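Local coordinates for protein bvu-3222 (Bacteroides vulgatus ATCC 8482, PDB 3FYF), which is of unknown function but probably works in the periplasm, as a DUF4251-family protein built around a curled antiparallel beta sheet, at residues Y121-N126 / V134-T139; Q144-I149 / T157-G162; D76-I81 / Q103-G108; G46-E51 / V72-G77. All blocks are in the same frame, centred on the assembly; numbering follows the deposited sequence.

Contact 1: Y121-N126 / V134-T139; sequences YNYGIN and VSIVLT
The ring of Tyr-123 takes Val-134 on one face: Val-134 CB lies 3.8 Å from the ring centroid and 16° off the ring normal, a CH-pi contact displaced toward the CZ side. At the rim of the same ring, in its plane, sit Ile-136 CD1, 3.8 Å from Tyr-123 CE1, and Ile-125 CD1. Tyr-123 CE1 in turn lies at the edge of the Tyr-121 ring. A chi1 of 63° puts CG of Tyr-123 between the backbone N and the carbonyl carbon; from there the ring lies alongside Val-134, both side chains pointing the same way. Behind these groups the strands run antiparallel, and Val-134 N donates to Tyr-123 O at 2.7 Å. Asn-122 and Ser-135 occupy the other face of the sheet. A water accepts from Asn-122 ND2 at 2.6 Å and donates to Ile-136 O at 2.8 Å, so it bridges the amide to the carbonyl of the partner strand. Tyr-121 also meets Phe-48 edge-to-face. The chemistry is thus divided: aromatic and branched aliphatic groups pack on the buried face, while on the other an amide and a water supplement the backbone ladder. Tyr-121 O takes a near-straight backbone bond from Ile-136 N at 2.8 Å and a second, poorly directed one from Asn-122 ND2 at 3.1 Å, above its carbonyl plane.

Contact 2: Q144-I149 / T157-G162; sequences QASVTI and TLTMNG
A beta hairpin with a classic bulge pairs Ile-149 with two successive residues, Thr-157 and Leu-158, where strands 144-151 and 158-166 begin to run side by side. Thr-157 N donates to Ile-149 O at 3.2 Å, and Leu-158 N adds a weak bond to the same oxygen at 3.5 Å. Past the bulge the antiparallel ladder is regular, as in the 2.8 Å bond from Met-160 N to Val-147 O. On one face the hydroxyl of Ser-146, anti to its own backbone N (chi1 -163°), gives its hydrogen to Asn-161 OD1 at 2.6 Å, with the donor tilted 19° from the carbonyl plane. Thr-159 CG2 closes in on this hydroxyl, 3.3 Å from Ser-146 OG. Two residues along, at the next non-hydrogen-bonded pair, the side chains of Thr-148 and Thr-159 cross at a slant and their OG1 atoms share a hydrogen bond of 3.3 Å. The other face is apolar: Ile-149 CD1 touches Leu-158 CD2 at 3.8 Å, the two side chains lying alongside each other, and Leu-50 packs on Val-147 and Met-160. Asn-161 ND2 is bonded to Asn-54 OD1, and Gln-144 OE1 to Phe-64 N of the second subunit. Both ends of the buried Asn-161 amide therefore have partners, which fixes its rotation, while the threonine pair adds a side-chain bond to the backbone ladder without any charge.

Contact 3: D76-I81 / Q103-G108; sequences DGQGII and QGNVNG
Gly-79 and Gly-104 form an antiparallel hydrogen-bonded pair between strand segments whose directions differ by 119°, far from straight antiparallel, which reflects strong twist and coiling here. Gly-79 N donates to Gly-104 O at 2.8 Å, whereas the return bond from Gly-104 N to Gly-79 O, 3.1 Å, is clearly bent at the hydrogen. A third bond, from Val-106 N to Gly-77 O at 3.0 Å, carries the pairing back to the turn before the strand. In that turn, at the start of segment 76-81, Asp-76 and Gly-77 both have positive phi, with backbone angles close to those of a type I' turn, the tight link that joins strand 71-75 to strand 78-83. Gly-104 has backbone angles at which a CB would press against the carbonyl oxygen of Gln-103. At Gly-79 the place a CB would take is filled from the other strand by Val-106 CG2, the methyl beside the backbone N of its own residue, which comes to 3.5 Å from Gly-79 N and 3.6 Å from Gln-78 C. Val-106 thereby lies across the bare backbone of Gly-79, and it also packs on Tyr-123 and Val-74. On the solvent side Gln-78 and Asn-105 run alongside each other. The Gln-78 chain is bent at CD (chi2 -86°), and its NE2 approaches Asn-105 OD1 to 2.7 Å, but the angle is too poor for a hydrogen bond and the two amide planes stand 71° apart. The whole is a strongly twisted antiparallel pairing of strands 78-83 and 100-113, with two glycines facing each other, within the curled sheet.

Contact 4: G46-E51 / V72-G77; sequences GSFVLE and VEVNDG
Val-72 O receives the shortest backbone bond of this pair, from Leu-50 N at 2.7 Å with the donor in the carbonyl plane, and Val-49 CA adds a CA-H...O contact at 3.2 Å. Leu-50 and Val-72 belong to antiparallel strands 48-52 and 71-75 of the curled sheet, and a second ladder rung joins Phe-48 N to Val-74 O at 2.9 Å. CG of Phe-48 lies between its backbone N and carbonyl carbon (chi1 63°), and the ring settles beside Val-74. Val-74 CB rests over one ring face, 4.0 Å from the centroid and 27° off the normal. Leu-164 also packs against this phenyl group. On the other face of the sheet Glu-73 CG meets Val-49 CB at 4.1 Å, hydrocarbon against hydrocarbon. Before the strand, Gly-46 ends helix 27-44 in a Schellman motif, its positive phi turning the chain into the sheet. Next to it Asn-75 ND2 makes a weak bond to Ser-47 OG, 2.7 Å long but strongly bent at 115°. At this same end a water donates to Gly-46 O and accepts from Gly-77 N, each at 2.9 Å.

In the fold
Along the chain the order is contact 4, contact 3, contact 1, contact 2, and all four lie in one antiparallel sheet that curls until strand 158-166 meets strand 48-52, closing a barrel-like ring. Contacts 3 and 4, with centres about 8 Å apart, share Asp-76 and Gly-77 in the turn from strand 71-75 to 78-83. Strands 132-138 and 144-151 pair to join contacts 1 and 2, about 9 Å apart. Across the interior, Tyr-123 of contact 1 reaches Val-72 and Val-74 of contact 4, and Val-72 packs on Val-147 of contact 2. Contacts 1 and 2 also touch the second subunit, so strands 132-138, 144-151 and 158-166 contribute both to the interior and to the dimer contact.

Contact 1: Y121-N126 / V134-T139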
loop_
_atom_site.group_PDB
_atom_site.type_symbol
_atom_site.label_atom_id
_atom_site.label_comp_id
_atom_site.label_asym_id
_atom_site.label_seq_id
_atom_site.Cartn_x
_atom_site.Cartn_y
_atom_site.Cartn_z
ATOM N N TYR B 121 12.598 10.537 -7.646
ATOM C CA TYR B 121 12.554 10.816 -9.079
ATOM C C TYR B 121 11.334 11.680 -9.392
ATOM O O TYR B 121 10.185 11.232 -9.244
ATOM C CB TYR B 121 12.487 9.492 -9.844
ATOM C CG TYR B 121 12.714 9.576 -11.338
ATOM C CD1 TYR B 121 11.650 9.779 -12.214
ATOM C CD2 TYR B 121 13.988 9.407 -11.879
ATOM C CE1 TYR B 121 11.852 9.835 -13.587
ATOM C CE2 TYR B 121 14.199 9.463 -13.255
ATOM C CZ TYR B 121 13.126 9.675 -14.101
ATOM O OH TYR B 121 13.314 9.733 -15.461
ATOM N N ASN B 122 11.586 12.922 -9.813
ATOM C CA ASN B 122 10.526 13.894 -10.087
ATOM C C ASN B 122 10.535 14.320 -11.556
ATOM O O ASN B 122 11.602 14.400 -12.163
ATOM C CB ASN B 122 10.679 15.137 -9.196
ATOM C CG ASN B 122 10.413 14.863 -7.711
ATOM O OD1 ASN B 122 10.647 15.723 -6.868
ATOM N ND2 ASN B 122 9.916 13.686 -7.394
ATOM N N TYR B 123 9.351 14.597 -12.109
ATOM C CA TYR B 123 9.204 15.076 -13.494
ATOM C C TYR B 123 7.808 15.629 -13.805
ATOM O O TYR B 123 6.860 15.440 -13.039
ATOM C CB TYR B 123 9.578 13.987 -14.520
ATOM C CG TYR B 123 8.710 12.743 -14.492
ATOM C CD1 TYR B 123 8.984 11.702 -13.608
ATOM C CD2 TYR B 123 7.628 12.598 -15.359
ATOM C CE1 TYR B 123 8.209 10.553 -13.579
ATOM C CE2 TYR B 123 6.845 11.453 -15.338
ATOM C CZ TYR B 123 7.144 10.433 -14.443
ATOM O OH TYR B 123 6.375 9.294 -14.407
ATOM N N GLY B 124 7.702 16.314 -14.938
ATOM C CA GLY B 124 6.428 16.823 -15.437
ATOM C C GLY B 124 6.005 16.106 -16.707
ATOM O O GLY B 124 6.835 15.534 -17.419
ATOM N N ILE B 125 4.700 16.117 -16.969
ATOM C CA ILE B 125 4.120 15.556 -18.185
ATOM C C ILE B 125 3.288 16.647 -18.855
ATOM O O ILE B 125 2.405 17.232 -18.224
ATOM C CB ILE B 125 3.198 14.332 -17.887
ATOM C CG1 ILE B 125 3.972 13.188 -17.227
ATOM C CG2 ILE B 125 2.505 13.834 -19.164
ATOM C CD1 ILE B 125 4.722 12.296 -18.196
ATOM N N ASN B 126 3.579 16.926 -20.123
ATOM C CA ASN B 126 2.803 17.903 -20.886
ATOM C C ASN B 126 1.823 17.224 -21.837
ATOM O O ASN B 126 2.210 16.710 -22.888
ATOM C CB ASN B 126 3.720 18.875 -21.634
ATOM C CG ASN B 126 4.103 20.087 -20.796
ATOM O OD1 ASN B 126 4.145 21.209 -21.302
ATOM N ND2 ASN B 126 4.382 19.867 -19.511
ATOM N N VAL B 134 4.764 14.662 -11.440
ATOM C CA VAL B 134 4.835 13.305 -10.939
ATOM C C VAL B 134 5.994 13.214 -9.957
ATOM O O VAL B 134 7.072 13.763 -10.203
ATOM C CB VAL B 134 5.071 12.302 -12.103
ATOM C CG1 VAL B 134 5.106 10.880 -11.598
ATOM C CG2 VAL B 134 3.996 12.442 -13.183
ATOM N N SER B 135 5.758 12.534 -8.838
ATOM C CA SER B 135 6.786 12.328 -7.833
ATOM C C SER B 135 6.868 10.851 -7.444
ATOM O O SER B 135 5.917 10.292 -6.900
ATOM C CB SER B 135 6.519 13.217 -6.615
ATOM O OG SER B 135 7.642 13.266 -5.761
ATOM N N ILE B 136 8.002 10.227 -7.753
ATOM C CA ILE B 136 8.240 8.822 -7.458
ATOM C C ILE B 136 9.240 8.702 -6.313
ATOM O O ILE B 136 10.280 9.351 -6.315
ATOM C CB ILE B 136 8.775 8.034 -8.700
ATOM C CG1 ILE B 136 7.770 8.076 -9.858
ATOM C CG2 ILE B 136 9.111 6.577 -8.330
ATOM C CD1 ILE B 136 8.311 7.552 -11.203
ATOM N N VAL B 137 8.905 7.879 -5.327
ATOM C CA VAL B 137 9.855 7.501 -4.295
ATOM C C VAL B 137 10.063 6.000 -4.447
ATOM O O VAL B 137 9.103 5.239 -4.347
ATOM C CB VAL B 137 9.322 7.819 -2.879
ATOM C CG1 VAL B 137 10.339 7.403 -1.831
ATOM C CG2 VAL B 137 8.974 9.333 -2.744
ATOM N N LEU B 138 11.304 5.592 -4.708
ATOM C CA LEU B 138 11.682 4.175 -4.786
ATOM C C LEU B 138 12.384 3.745 -3.497
ATOM O O LEU B 138 13.369 4.357 -3.092
ATOM C CB LEU B 138 12.590 3.930 -6.002
ATOM C CG LEU B 138 13.402 2.636 -6.168
ATOM C CD1 LEU B 138 12.507 1.439 -6.451
ATOM C CD2 LEU B 138 14.405 2.802 -7.294
ATOM N N THR B 139 11.869 2.698 -2.858
ATOM C CA THR B 139 12.453 2.169 -1.628
ATOM C C THR B 139 13.782 1.457 -1.925
ATOM O O THR B 139 13.834 0.568 -2.768
ATOM C CB THR B 139 11.465 1.210 -0.915
ATOM O OG1 THR B 139 10.199 1.856 -0.740
ATOM C CG2 THR B 139 11.995 0.781 0.441
HETATM O O HOH W 1 10.088 12.011 -5.354
#

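Contact 2: Q144-I149 / T157-G162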
loop_
_atom_site.group_PDB
_atom_site.type_symbol
_atom_site.label_atom_id
_atom_site.label_comp_id
_atom_site.label_asym_id
_atom_site.label_seq_id
_atom_site.Cartn_x
_atom_site.Cartn_y
_atom_site.Cartn_z
ATOM N N GLN B 144 10.062 -1.581 -4.994
ATOM C CA GLN B 144 8.789 -1.108 -4.480
ATOM C C GLN B 144 8.794 0.414 -4.479
ATOM O O GLN B 144 9.704 1.051 -3.945
ATOM C CB GLN B 144 8.544 -1.683 -3.088
ATOM C CG GLN B 144 8.415 -3.197 -3.111
ATOM C CD GLN B 144 8.494 -3.818 -1.740
ATOM O OE1 GLN B 144 8.150 -3.189 -0.737
ATOM N NE2 GLN B 144 8.943 -5.069 -1.688
ATOM N N ALA B 145 7.796 0.999 -5.122
ATOM C CA ALA B 145 7.805 2.441 -5.302
ATOM C C ALA B 145 6.418 3.042 -5.236
ATOM O O ALA B 145 5.429 2.375 -5.539
ATOM C CB ALA B 145 8.501 2.814 -6.613
ATOM N N SER B 146 6.378 4.310 -4.830
ATOM C CA SER B 146 5.161 5.092 -4.703
ATOM C C SER B 146 5.203 6.282 -5.664
ATOM O O SER B 146 6.184 7.029 -5.695
ATOM C CB SER B 146 5.052 5.620 -3.279
ATOM O OG SER B 146 3.728 6.035 -3.009
ATOM N N VAL B 147 4.136 6.470 -6.430
ATOM C CA VAL B 147 4.062 7.550 -7.424
ATOM C C VAL B 147 2.928 8.495 -7.072
ATOM O O VAL B 147 1.777 8.088 -7.100
ATOM C CB VAL B 147 3.768 7.005 -8.842
ATOM C CG1 VAL B 147 3.804 8.121 -9.857
ATOM C CG2 VAL B 147 4.759 5.964 -9.228
ATOM N N THR B 148 3.240 9.751 -6.756
ATOM C CA THR B 148 2.196 10.737 -6.464
ATOM C C THR B 148 2.010 11.680 -7.666
ATOM O O THR B 148 2.975 12.251 -8.177
ATOM C CB THR B 148 2.486 11.517 -5.152
ATOM O OG1 THR B 148 2.632 10.596 -4.061
ATOM C CG2 THR B 148 1.355 12.465 -4.808
ATOM N N ILE B 149 0.761 11.818 -8.106
ATOM C CA ILE B 149 0.404 12.611 -9.277
ATOM C C ILE B 149 -0.393 13.872 -8.894
ATOM O O ILE B 149 -1.398 13.799 -8.189
ATOM C CB ILE B 149 -0.383 11.747 -10.301
ATOM C CG1 ILE B 149 0.477 10.565 -10.764
ATOM C CG2 ILE B 149 -0.827 12.580 -11.505
ATOM C CD1 ILE B 149 -0.304 9.279 -10.964
ATOM N N THR B 157 -3.336 14.490 -5.708
ATOM C CA THR B 157 -4.678 13.948 -5.805
ATOM C C THR B 157 -4.672 12.420 -5.809
ATOM O O THR B 157 -5.565 11.801 -5.236
ATOM C CB THR B 157 -5.398 14.482 -7.071
ATOM O OG1 THR B 157 -5.023 15.845 -7.293
ATOM C CG2 THR B 157 -6.912 14.410 -6.909
ATOM N N LEU B 158 -3.664 11.819 -6.439
ATOM C CA LEU B 158 -3.640 10.368 -6.619
ATOM C C LEU B 158 -2.247 9.770 -6.424
ATOM O O LEU B 158 -1.275 10.231 -7.008
ATOM C CB LEU B 158 -4.202 10.001 -8.005
ATOM C CG LEU B 158 -4.490 8.529 -8.323
ATOM C CD1 LEU B 158 -5.805 8.360 -9.066
ATOM C CD2 LEU B 158 -3.353 7.901 -9.101
ATOM N N THR B 159 -2.169 8.720 -5.611
ATOM C CA THR B 159 -0.918 8.009 -5.395
ATOM C C THR B 159 -1.070 6.552 -5.848
ATOM O O THR B 159 -2.049 5.909 -5.502
ATOM C CB THR B 159 -0.496 8.073 -3.911
ATOM O OG1 THR B 159 -0.376 9.444 -3.502
ATOM C CG2 THR B 159 0.836 7.379 -3.686
ATOM N N MET B 160 -0.111 6.055 -6.631
ATOM C CA MET B 160 -0.047 4.643 -7.027
ATOM C C MET B 160 1.114 3.967 -6.321
ATOM O O MET B 160 2.255 4.429 -6.419
ATOM C CB MET B 160 0.185 4.497 -8.536
ATOM C CG MET B 160 -0.920 5.036 -9.421
ATOM S SD MET B 160 -0.756 4.549 -11.160
ATOM C CE MET B 160 -2.288 5.222 -11.708
ATOM N N ASN B 161 0.823 2.866 -5.629
ATOM C CA ASN B 161 1.848 2.079 -4.952
ATOM C C ASN B 161 2.011 0.761 -5.658
ATOM O O ASN B 161 1.038 0.052 -5.864
ATOM C CB ASN B 161 1.467 1.836 -3.488
ATOM C CG ASN B 161 1.334 3.130 -2.709
ATOM O OD1 ASN B 161 2.283 3.909 -2.624
ATOM N ND2 ASN B 161 0.157 3.367 -2.143
ATOM N N GLY B 162 3.241 0.427 -6.022
ATOM C CA GLY B 162 3.476 -0.803 -6.765
ATOM C C GLY B 162 4.933 -1.085 -7.028
ATOM O O GLY B 162 5.792 -0.764 -6.210
#

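Contact 3: D76-I81 / Q103-G108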
loop_
_atom_site.group_PDB
_atom_site.type_symbol
_atom_site.label_atom_id
_atom_site.label_comp_id
_atom_site.label_asym_id
_atom_site.label_seq_id
_atom_site.Cartn_x
_atom_site.Cartn_y
_atom_site.Cartn_z
ATOM N N ASP B 76 11.410 6.806 -23.955
ATOM C CA ASP B 76 11.905 7.566 -25.122
ATOM C C ASP B 76 11.522 9.054 -25.118
ATOM O O ASP B 76 11.158 9.620 -26.153
ATOM C CB ASP B 76 11.487 6.882 -26.441
ATOM C CG ASP B 76 12.519 7.048 -27.553
ATOM O OD1 ASP B 76 12.320 6.446 -28.632
ATOM O OD2 ASP B 76 13.524 7.767 -27.356
ATOM N N GLY B 77 11.602 9.674 -23.941
ATOM C CA GLY B 77 11.231 11.083 -23.766
ATOM C C GLY B 77 9.733 11.328 -23.657
ATOM O O GLY B 77 9.297 12.470 -23.492
ATOM N N GLN B 78 8.950 10.252 -23.740
ATOM C CA GLN B 78 7.491 10.316 -23.701
ATOM C C GLN B 78 6.956 9.592 -22.467
ATOM O O GLN B 78 7.514 8.581 -22.043
ATOM C CB GLN B 78 6.902 9.701 -24.974
ATOM C CG GLN B 78 7.209 10.484 -26.253
ATOM C CD GLN B 78 6.207 11.593 -26.513
ATOM O OE1 GLN B 78 5.071 11.337 -26.915
ATOM N NE2 GLN B 78 6.626 12.834 -26.295
ATOM N N GLY B 79 5.875 10.111 -21.895
ATOM C CA GLY B 79 5.339 9.565 -20.656
ATOM C C GLY B 79 3.835 9.412 -20.582
ATOM O O GLY B 79 3.095 10.288 -21.024
ATOM N N ILE B 80 3.400 8.293 -20.002
ATOM C CA ILE B 80 1.982 7.964 -19.836
ATOM C C ILE B 80 1.581 7.887 -18.353
ATOM O O ILE B 80 2.255 7.243 -17.552
ATOM C CB ILE B 80 1.640 6.600 -20.516
ATOM C CG1 ILE B 80 2.139 6.569 -21.966
ATOM C CG2 ILE B 80 0.132 6.315 -20.460
ATOM C CD1 ILE B 80 2.256 5.179 -22.558
ATOM N N ILE B 81 0.486 8.556 -18.000
ATOM C CA ILE B 81 -0.223 8.290 -16.753
ATOM C C ILE B 81 -1.581 7.693 -17.110
ATOM O O ILE B 81 -2.426 8.365 -17.702
ATOM C CB ILE B 81 -0.418 9.565 -15.893
ATOM C CG1 ILE B 81 0.931 10.184 -15.514
ATOM C CG2 ILE B 81 -1.252 9.251 -14.651
ATOM C CD1 ILE B 81 0.836 11.632 -15.083
ATOM N N GLN B 103 -1.018 11.501 -21.547
ATOM C CA GLN B 103 0.105 11.126 -22.409
ATOM C C GLN B 103 0.781 12.379 -22.960
ATOM O O GLN B 103 0.116 13.388 -23.198
ATOM C CB GLN B 103 -0.359 10.194 -23.541
ATOM C CG GLN B 103 -1.384 10.806 -24.507
ATOM C CD GLN B 103 -2.391 9.802 -25.044
ATOM O OE1 GLN B 103 -3.588 10.089 -25.105
ATOM N NE2 GLN B 103 -1.913 8.621 -25.433
ATOM N N GLY B 104 2.099 12.319 -23.142
ATOM C CA GLY B 104 2.847 13.473 -23.645
ATOM C C GLY B 104 4.330 13.513 -23.325
ATOM O O GLY B 104 4.925 12.499 -22.955
ATOM N N ASN B 105 4.917 14.699 -23.474
ATOM C CA ASN B 105 6.358 14.902 -23.302
ATOM C C ASN B 105 6.783 14.950 -21.838
ATOM O O ASN B 105 6.107 15.567 -21.010
ATOM C CB ASN B 105 6.801 16.198 -23.994
ATOM C CG ASN B 105 6.661 16.140 -25.505
ATOM O OD1 ASN B 105 7.415 15.445 -26.186
ATOM N ND2 ASN B 105 5.705 16.895 -26.040
ATOM N N VAL B 106 7.913 14.312 -21.534
ATOM C CA VAL B 106 8.500 14.340 -20.190
ATOM C C VAL B 106 9.563 15.439 -20.081
ATOM O O VAL B 106 10.531 15.456 -20.844
ATOM C CB VAL B 106 9.125 12.972 -19.796
ATOM C CG1 VAL B 106 9.663 13.015 -18.387
ATOM C CG2 VAL B 106 8.107 11.872 -19.895
ATOM N N ASN B 107 9.367 16.345 -19.125
ATOM C CA ASN B 107 10.293 17.447 -18.876
ATOM C C ASN B 107 10.580 17.638 -17.387
ATOM O O ASN B 107 9.822 17.157 -16.541
ATOM C CB ASN B 107 9.747 18.744 -19.485
ATOM C CG ASN B 107 8.347 19.077 -18.998
ATOM O OD1 ASN B 107 8.171 19.691 -17.943
ATOM N ND2 ASN B 107 7.344 18.681 -19.773
ATOM N N GLY B 108 11.676 18.332 -17.079
ATOM C CA GLY B 108 12.043 18.676 -15.705
ATOM C C GLY B 108 12.442 17.498 -14.831
ATOM O O GLY B 108 12.086 17.446 -13.652
#

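Contact 4: G46-E51 / V72-G77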
loop_
_atom_site.group_PDB
_atom_site.type_symbol
_atom_site.label_atom_id
_atom_site.label_comp_id
_atom_site.label_asym_id
_atom_site.label_seq_id
_atom_site.Cartn_x
_atom_site.Cartn_y
_atom_site.Cartn_z
ATOM N N GLY B 46 15.618 6.340 -18.429
ATOM C CA GLY B 46 14.315 6.935 -18.732
ATOM C C GLY B 46 13.357 5.991 -19.435
ATOM O O GLY B 46 12.536 6.417 -20.250
ATOM N N SER B 47 13.481 4.705 -19.125
ATOM C CA SER B 47 12.679 3.666 -19.757
ATOM C C SER B 47 12.134 2.744 -18.671
ATOM O O SER B 47 12.763 1.743 -18.313
ATOM C CB SER B 47 13.519 2.891 -20.784
ATOM O OG SER B 47 12.718 2.006 -21.554
ATOM N N PHE B 48 10.966 3.098 -18.142
ATOM C CA PHE B 48 10.389 2.395 -16.994
ATOM C C PHE B 48 8.872 2.463 -16.927
ATOM O O PHE B 48 8.227 3.291 -17.576
ATOM C CB PHE B 48 10.973 2.917 -15.667
ATOM C CG PHE B 48 10.676 4.372 -15.392
ATOM C CD1 PHE B 48 9.492 4.753 -14.756
ATOM C CD2 PHE B 48 11.591 5.355 -15.743
ATOM C CE1 PHE B 48 9.218 6.087 -14.505
ATOM C CE2 PHE B 48 11.330 6.687 -15.489
ATOM C CZ PHE B 48 10.139 7.053 -14.866
ATOM N N VAL B 49 8.316 1.585 -16.102
ATOM C CA VAL B 49 6.894 1.606 -15.793
ATOM C C VAL B 49 6.704 1.262 -14.313
ATOM O O VAL B 49 7.401 0.398 -13.772
ATOM C CB VAL B 49 6.087 0.678 -16.773
ATOM C CG1 VAL B 49 6.912 -0.492 -17.157
ATOM C CG2 VAL B 49 4.730 0.231 -16.215
ATOM N N LEU B 50 5.814 1.987 -13.646
ATOM C CA LEU B 50 5.363 1.565 -12.333
ATOM C C LEU B 50 4.041 0.835 -12.481
ATOM O O LEU B 50 3.040 1.423 -12.874
ATOM C CB LEU B 50 5.241 2.726 -11.339
ATOM C CG LEU B 50 4.899 2.167 -9.943
ATOM C CD1 LEU B 50 5.883 2.637 -8.919
ATOM C CD2 LEU B 50 3.453 2.411 -9.485
ATOM N N GLU B 51 4.064 -0.447 -12.145
ATOM C CA GLU B 51 2.894 -1.310 -12.203
ATOM C C GLU B 51 2.144 -1.220 -10.873
ATOM O O GLU B 51 2.600 -1.768 -9.867
ATOM C CB GLU B 51 3.349 -2.748 -12.466
ATOM C CG GLU B 51 4.156 -2.939 -13.761
ATOM C CD GLU B 51 4.660 -4.358 -13.948
ATOM O OE1 GLU B 51 4.943 -4.743 -15.103
ATOM O OE2 GLU B 51 4.787 -5.090 -12.940
ATOM N N VAL B 72 2.130 3.986 -14.552
ATOM C CA VAL B 72 2.834 5.219 -14.850
ATOM C C VAL B 72 4.049 4.812 -15.681
ATOM O O VAL B 72 4.843 3.979 -15.254
ATOM C CB VAL B 72 3.229 5.967 -13.545
ATOM C CG1 VAL B 72 4.388 6.900 -13.772
ATOM C CG2 VAL B 72 2.037 6.742 -12.980
ATOM N N GLU B 73 4.176 5.375 -16.879
ATOM C CA GLU B 73 5.215 4.944 -17.811
ATOM C C GLU B 73 6.016 6.118 -18.372
ATOM O O GLU B 73 5.446 7.138 -18.712
ATOM C CB GLU B 73 4.584 4.149 -18.955
ATOM C CG GLU B 73 5.591 3.420 -19.830
ATOM C CD GLU B 73 5.008 2.971 -21.151
ATOM O OE1 GLU B 73 5.491 3.462 -22.193
ATOM O OE2 GLU B 73 4.074 2.137 -21.146
ATOM N N VAL B 74 7.337 5.972 -18.442
ATOM C CA VAL B 74 8.193 6.917 -19.171
ATOM C C VAL B 74 9.091 6.115 -20.107
ATOM O O VAL B 74 9.794 5.211 -19.660
ATOM C CB VAL B 74 9.038 7.813 -18.226
ATOM C CG1 VAL B 74 10.147 8.547 -18.977
ATOM C CG2 VAL B 74 8.159 8.819 -17.509
ATOM N N ASN B 75 9.036 6.435 -21.402
ATOM C CA ASN B 75 9.832 5.757 -22.429
ATOM C C ASN B 75 10.123 6.684 -23.614
ATOM O O ASN B 75 9.202 7.276 -24.182
ATOM C CB ASN B 75 9.117 4.479 -22.902
ATOM C CG ASN B 75 9.964 3.635 -23.853
ATOM O OD1 ASN B 75 9.572 3.397 -24.997
ATOM N ND2 ASN B 75 11.120 3.174 -23.380
ATOM N N ASP B 76 11.410 6.806 -23.955
ATOM C CA ASP B 76 11.905 7.566 -25.122
ATOM C C ASP B 76 11.522 9.054 -25.118
ATOM O O ASP B 76 11.158 9.620 -26.153
ATOM C CB ASP B 76 11.487 6.882 -26.441
ATOM C CG ASP B 76 12.519 7.048 -27.553
ATOM O OD1 ASP B 76 12.320 6.446 -28.632
ATOM O OD2 ASP B 76 13.524 7.767 -27.356
ATOM N N GLY B 77 11.602 9.674 -23.941
ATOM C CA GLY B 77 11.231 11.083 -23.766
ATOM C C GLY B 77 9.733 11.328 -23.657
ATOM O O GLY B 77 9.297 12.470 -23.492
HETATM O O HOH W 2 12.960 9.081 -21.431
#